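Local coordinates for uncharacterized protein SP1917 (Streptococcus pneumoniae, PDB 3C9P) that is of unknown function, a mainly helical member of a bacterial family of uncharacterized proteins (DUF2200), at residues K27-L41 and R98-S112. Numbering follows the deposited sequence.
Sequences KGGKAESVHQVTSWL and RLDKLVDWLAKGKTS. With EDO (1,2-ethanediol), chain B.
The indole of Trp40 meets Leu102 at its edge: methyl CD1 of Leu102 lies near the ring plane, 3.9 Å from Trp40 CZ3, the two side chains running roughly perpendicular. On the same helix, the imidazole of His35 carries Ala31 O over the centre of one face, with Glu32 OE1 in plane at its edge. The motif is a near-antiparallel pair of helices, 31-41 and 98-107, with short-segment axes 149° apart and 9.9 Å at closest approach. Val37 is a knob in the hole formed by Leu99, Leu102, Leu106 and Ser112. A chi1 of -55° sets its CG2 between the backbone N and the carbonyl carbon, where it meets Leu106 CD1 end on at 3.9 Å, while CG1 turns to Ser112 CB. Val37 and Leu102 instead pass alongside, pointing opposite ways. Farther along, Leu41 CD2 rests on Leu99 CB at 3.7 Å. Thr38 OG1 donates to Val34 O from above the carbonyl plane, 41° out of it; Val34 O also accepts the helical Thr38 N. The bonded OG1 touches Leu99 CD1 as well. Helix 13-26 packs on Val34 and Val103 through Tyr17 and Val24, and helix 112-119 covers Leu102 with Val115 and Tyr119, placing the pair in the buried interior of the helical fold. Helix 98-107 ends in a Schellman motif: Gly109, at C-prime, has positive phi, Lys110 N bonds Trp105 O and Gly109 N bonds Leu106 O. Beside this turn, one water donates to both the loop carbonyl Lys27 O and Ala107 O at the helix C-terminus. Another water hydrogen-bonds Ser33 OG in the conformer modelled and accepts from Ser112 N at 2.9 Å.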
# COMPACT_ATOMS: atom_id res chain seq x y z
N LYS A 27 9.66 -9.68 -9.36
CA LYS A 27 10.15 -8.73 -10.37
C LYS A 27 11.48 -8.09 -10.00
O LYS A 27 11.85 -7.04 -10.55
CB LYS A 27 9.10 -7.65 -10.66
CG LYS A 27 7.75 -8.21 -11.11
CD LYS A 27 7.94 -9.12 -12.33
CE LYS A 27 6.62 -9.65 -12.87
NZ LYS A 27 6.91 -10.59 -14.03
N GLY A 28 12.20 -8.73 -9.10
CA GLY A 28 13.56 -8.30 -8.76
C GLY A 28 13.69 -7.19 -7.74
O GLY A 28 14.81 -6.75 -7.44
N GLY A 29 12.56 -6.73 -7.19
CA GLY A 29 12.58 -5.72 -6.14
C GLY A 29 12.86 -6.29 -4.75
O GLY A 29 13.09 -7.49 -4.60
N LYS A 30 12.78 -5.43 -3.73
CA LYS A 30 13.16 -5.82 -2.36
C LYS A 30 12.00 -5.63 -1.39
O LYS A 30 11.28 -4.65 -1.47
CB LYS A 30 14.35 -4.98 -1.88
CG LYS A 30 15.71 -5.39 -2.46
CD LYS A 30 16.85 -4.89 -1.57
CE LYS A 30 18.22 -5.30 -2.13
NZ LYS A 30 19.31 -5.42 -1.10
N ALA A 31 11.84 -6.56 -0.45
CA ALA A 31 10.80 -6.46 0.57
C ALA A 31 10.84 -5.12 1.32
O ALA A 31 9.79 -4.52 1.62
CB ALA A 31 10.91 -7.63 1.59
N GLU A 32 12.06 -4.66 1.64
CA GLU A 32 12.24 -3.41 2.35
C GLU A 32 11.56 -2.23 1.64
O GLU A 32 11.02 -1.37 2.30
CB GLU A 32 13.74 -3.11 2.59
CG GLU A 32 14.00 -1.98 3.60
CD GLU A 32 13.45 -2.21 5.04
OE1 GLU A 32 13.34 -3.36 5.52
OE2 GLU A 32 13.15 -1.19 5.71
N SER A 33 11.55 -2.22 0.31
CA SER A 33 10.93 -1.13 -0.45
C SER A 33 9.42 -1.04 -0.20
O SER A 33 8.84 0.06 -0.15
CB SER A 33 11.18 -1.28 -1.95
OG SER A 33 12.55 -1.44 -2.20
N VAL A 34 8.79 -2.20 -0.07
CA VAL A 34 7.37 -2.31 0.23
C VAL A 34 7.08 -1.76 1.61
O VAL A 34 6.13 -0.95 1.77
CB VAL A 34 6.83 -3.76 0.11
CG1 VAL A 34 5.33 -3.82 0.47
CG2 VAL A 34 7.02 -4.27 -1.30
N HIS A 35 7.88 -2.17 2.60
CA HIS A 35 7.70 -1.64 3.96
C HIS A 35 7.80 -0.10 3.95
O HIS A 35 7.03 0.57 4.63
CB HIS A 35 8.77 -2.13 4.96
CG HIS A 35 8.98 -3.62 4.97
ND1 HIS A 35 7.96 -4.53 4.79
CD2 HIS A 35 10.09 -4.34 5.20
CE1 HIS A 35 8.46 -5.75 4.85
NE2 HIS A 35 9.75 -5.66 5.10
N GLN A 36 8.79 0.42 3.23
CA GLN A 36 9.06 1.86 3.16
C GLN A 36 7.87 2.64 2.57
O GLN A 36 7.45 3.64 3.13
CB GLN A 36 10.38 2.13 2.40
CG GLN A 36 11.66 1.76 3.24
CD GLN A 36 12.96 1.65 2.44
OE1 GLN A 36 12.98 1.66 1.20
NE2 GLN A 36 14.08 1.50 3.17
N VAL A 37 7.33 2.19 1.44
CA VAL A 37 6.17 2.92 0.84
C VAL A 37 4.89 2.73 1.68
O VAL A 37 4.06 3.64 1.74
CB VAL A 37 5.90 2.60 -0.69
CG1 VAL A 37 7.18 2.86 -1.56
CG2 VAL A 37 5.36 1.17 -0.88
N THR A 38 4.73 1.58 2.34
CA THR A 38 3.57 1.35 3.19
C THR A 38 3.65 2.30 4.40
O THR A 38 2.65 2.94 4.76
CB THR A 38 3.51 -0.11 3.67
OG1 THR A 38 3.46 -0.98 2.52
CG2 THR A 38 2.27 -0.35 4.55
N SER A 39 4.81 2.36 5.04
CA SER A 39 5.06 3.28 6.15
C SER A 39 4.80 4.76 5.76
O SER A 39 4.13 5.50 6.48
CB SER A 39 6.51 3.13 6.60
OG SER A 39 6.81 4.05 7.65
N TRP A 40 5.32 5.16 4.61
CA TRP A 40 5.10 6.51 4.10
C TRP A 40 3.61 6.84 3.95
O TRP A 40 3.13 7.86 4.45
CB TRP A 40 5.82 6.68 2.75
CG TRP A 40 5.60 8.03 2.14
CD1 TRP A 40 6.21 9.20 2.47
CD2 TRP A 40 4.69 8.33 1.10
NE1 TRP A 40 5.74 10.22 1.68
CE2 TRP A 40 4.81 9.70 0.82
CE3 TRP A 40 3.81 7.55 0.34
CZ2 TRP A 40 4.06 10.32 -0.16
CZ3 TRP A 40 3.05 8.17 -0.63
CH2 TRP A 40 3.20 9.54 -0.89
N LEU A 41 2.87 5.94 3.32
CA LEU A 41 1.45 6.14 3.07
C LEU A 41 0.61 6.24 4.33
O LEU A 41 -0.24 7.15 4.46
CB LEU A 41 0.88 5.00 2.20
CG LEU A 41 -0.63 5.01 2.01
CD1 LEU A 41 -1.07 6.26 1.18
CD2 LEU A 41 -1.08 3.73 1.32
N ARG A 98 -4.44 2.89 -3.31
CA ARG A 98 -3.25 3.77 -3.37
C ARG A 98 -1.99 2.98 -3.01
O ARG A 98 -0.96 3.13 -3.68
CB ARG A 98 -3.40 5.00 -2.47
CG ARG A 98 -4.39 6.01 -2.98
CD ARG A 98 -4.63 7.11 -1.96
NE ARG A 98 -5.50 8.13 -2.53
CZ ARG A 98 -6.43 8.82 -1.87
NH1 ARG A 98 -6.66 8.61 -0.58
NH2 ARG A 98 -7.13 9.74 -2.52
N LEU A 99 -2.06 2.12 -1.99
CA LEU A 99 -0.90 1.22 -1.73
C LEU A 99 -0.59 0.30 -2.92
O LEU A 99 0.59 0.11 -3.29
CB LEU A 99 -1.04 0.42 -0.43
CG LEU A 99 0.19 -0.46 -0.11
CD1 LEU A 99 1.45 0.38 0.06
CD2 LEU A 99 -0.06 -1.35 1.11
N ASP A 100 -1.62 -0.25 -3.54
CA ASP A 100 -1.41 -1.11 -4.71
C ASP A 100 -0.66 -0.38 -5.81
O ASP A 100 0.18 -0.99 -6.50
CB ASP A 100 -2.71 -1.67 -5.28
CG ASP A 100 -3.36 -2.73 -4.38
OD1 ASP A 100 -2.67 -3.56 -3.76
OD2 ASP A 100 -4.59 -2.74 -4.32
N LYS A 101 -0.99 0.90 -6.02
CA LYS A 101 -0.32 1.74 -7.02
C LYS A 101 1.16 1.92 -6.66
O LYS A 101 2.03 1.80 -7.53
CB LYS A 101 -1.03 3.11 -7.16
CG LYS A 101 -0.51 4.00 -8.29
CD LYS A 101 -0.73 3.36 -9.65
CE LYS A 101 -0.89 4.41 -10.73
NZ LYS A 101 -1.02 3.69 -12.04
N LEU A 102 1.46 2.20 -5.38
CA LEU A 102 2.85 2.38 -4.96
C LEU A 102 3.67 1.10 -5.17
O LEU A 102 4.82 1.16 -5.60
CB LEU A 102 2.95 2.84 -3.48
CG LEU A 102 2.20 4.13 -3.11
CD1 LEU A 102 2.25 4.42 -1.57
CD2 LEU A 102 2.79 5.31 -3.89
N VAL A 103 3.05 -0.04 -4.88
CA VAL A 103 3.67 -1.34 -5.02
C VAL A 103 3.82 -1.66 -6.50
O VAL A 103 4.80 -2.28 -6.91
CB VAL A 103 2.86 -2.44 -4.30
CG1 VAL A 103 3.42 -3.80 -4.61
CG2 VAL A 103 2.96 -2.22 -2.78
N ASP A 104 2.86 -1.23 -7.32
CA ASP A 104 3.02 -1.41 -8.78
C ASP A 104 4.27 -0.70 -9.30
O ASP A 104 5.02 -1.29 -10.08
CB ASP A 104 1.78 -0.97 -9.53
CG ASP A 104 1.73 -1.57 -10.94
OD1 ASP A 104 1.99 -2.79 -11.11
OD2 ASP A 104 1.41 -0.80 -11.86
N TRP A 105 4.53 0.53 -8.83
CA TRP A 105 5.79 1.20 -9.18
C TRP A 105 7.01 0.36 -8.79
O TRP A 105 7.94 0.26 -9.57
CB TRP A 105 5.91 2.60 -8.56
CG TRP A 105 5.02 3.63 -9.18
CD1 TRP A 105 3.99 4.30 -8.56
CD2 TRP A 105 5.08 4.14 -10.52
NE1 TRP A 105 3.40 5.18 -9.43
CE2 TRP A 105 4.04 5.10 -10.65
CE3 TRP A 105 5.89 3.86 -11.63
CZ2 TRP A 105 3.80 5.79 -11.84
CZ3 TRP A 105 5.64 4.56 -12.85
CH2 TRP A 105 4.60 5.52 -12.93
N LEU A 106 7.01 -0.22 -7.59
CA LEU A 106 8.11 -1.10 -7.17
C LEU A 106 8.28 -2.34 -8.08
O LEU A 106 9.43 -2.70 -8.41
CB LEU A 106 7.97 -1.51 -5.69
CG LEU A 106 7.82 -0.37 -4.68
CD1 LEU A 106 7.61 -0.92 -3.26
CD2 LEU A 106 9.03 0.53 -4.71
N ALA A 107 7.17 -2.98 -8.45
CA ALA A 107 7.19 -4.16 -9.34
C ALA A 107 7.70 -3.77 -10.71
O ALA A 107 8.29 -4.59 -11.44
CB ALA A 107 5.82 -4.79 -9.45
N LYS A 108 7.50 -2.50 -11.04
CA LYS A 108 7.98 -1.94 -12.27
C LYS A 108 9.40 -1.36 -12.18
O LYS A 108 9.87 -0.73 -13.13
CB LYS A 108 6.97 -0.93 -12.80
CG LYS A 108 6.14 -1.56 -13.84
CD LYS A 108 4.69 -1.23 -13.76
CE LYS A 108 3.98 -2.54 -13.59
NZ LYS A 108 2.79 -2.59 -14.43
N GLY A 109 10.09 -1.56 -11.06
CA GLY A 109 11.53 -1.28 -11.01
C GLY A 109 11.94 0.03 -10.35
O GLY A 109 13.12 0.37 -10.30
N LYS A 110 10.98 0.78 -9.82
CA LYS A 110 11.34 1.97 -9.04
C LYS A 110 11.86 1.62 -7.65
O LYS A 110 11.44 0.63 -7.02
CB LYS A 110 10.15 2.94 -8.90
CG LYS A 110 9.53 3.36 -10.21
CD LYS A 110 10.48 4.19 -11.04
CE LYS A 110 9.74 4.86 -12.19
NZ LYS A 110 10.71 5.28 -13.25
N THR A 111 12.78 2.42 -7.14
CA THR A 111 13.15 2.24 -5.74
C THR A 111 12.08 2.95 -4.89
O THR A 111 11.25 3.72 -5.41
CB THR A 111 14.51 2.86 -5.44
OG1 THR A 111 14.40 4.27 -5.64
CG2 THR A 111 15.62 2.28 -6.36
N SER A 112 12.09 2.70 -3.59
CA SER A 112 11.15 3.40 -2.74
C SER A 112 11.43 4.89 -2.72
O SER A 112 10.50 5.70 -2.68
CB SER A 112 11.11 2.80 -1.32
OG SER A 112 12.37 2.90 -0.71
C1 EDO B . -5.29 -5.52 -2.83
O1 EDO B . -4.90 -6.21 -4.01
C2 EDO B . -4.40 -5.99 -1.69
O2 EDO B . -3.23 -6.58 -2.24
O HOH W 1 10.91 -4.48 -12.11
O HOH W 2 14.20 0.85 -2.71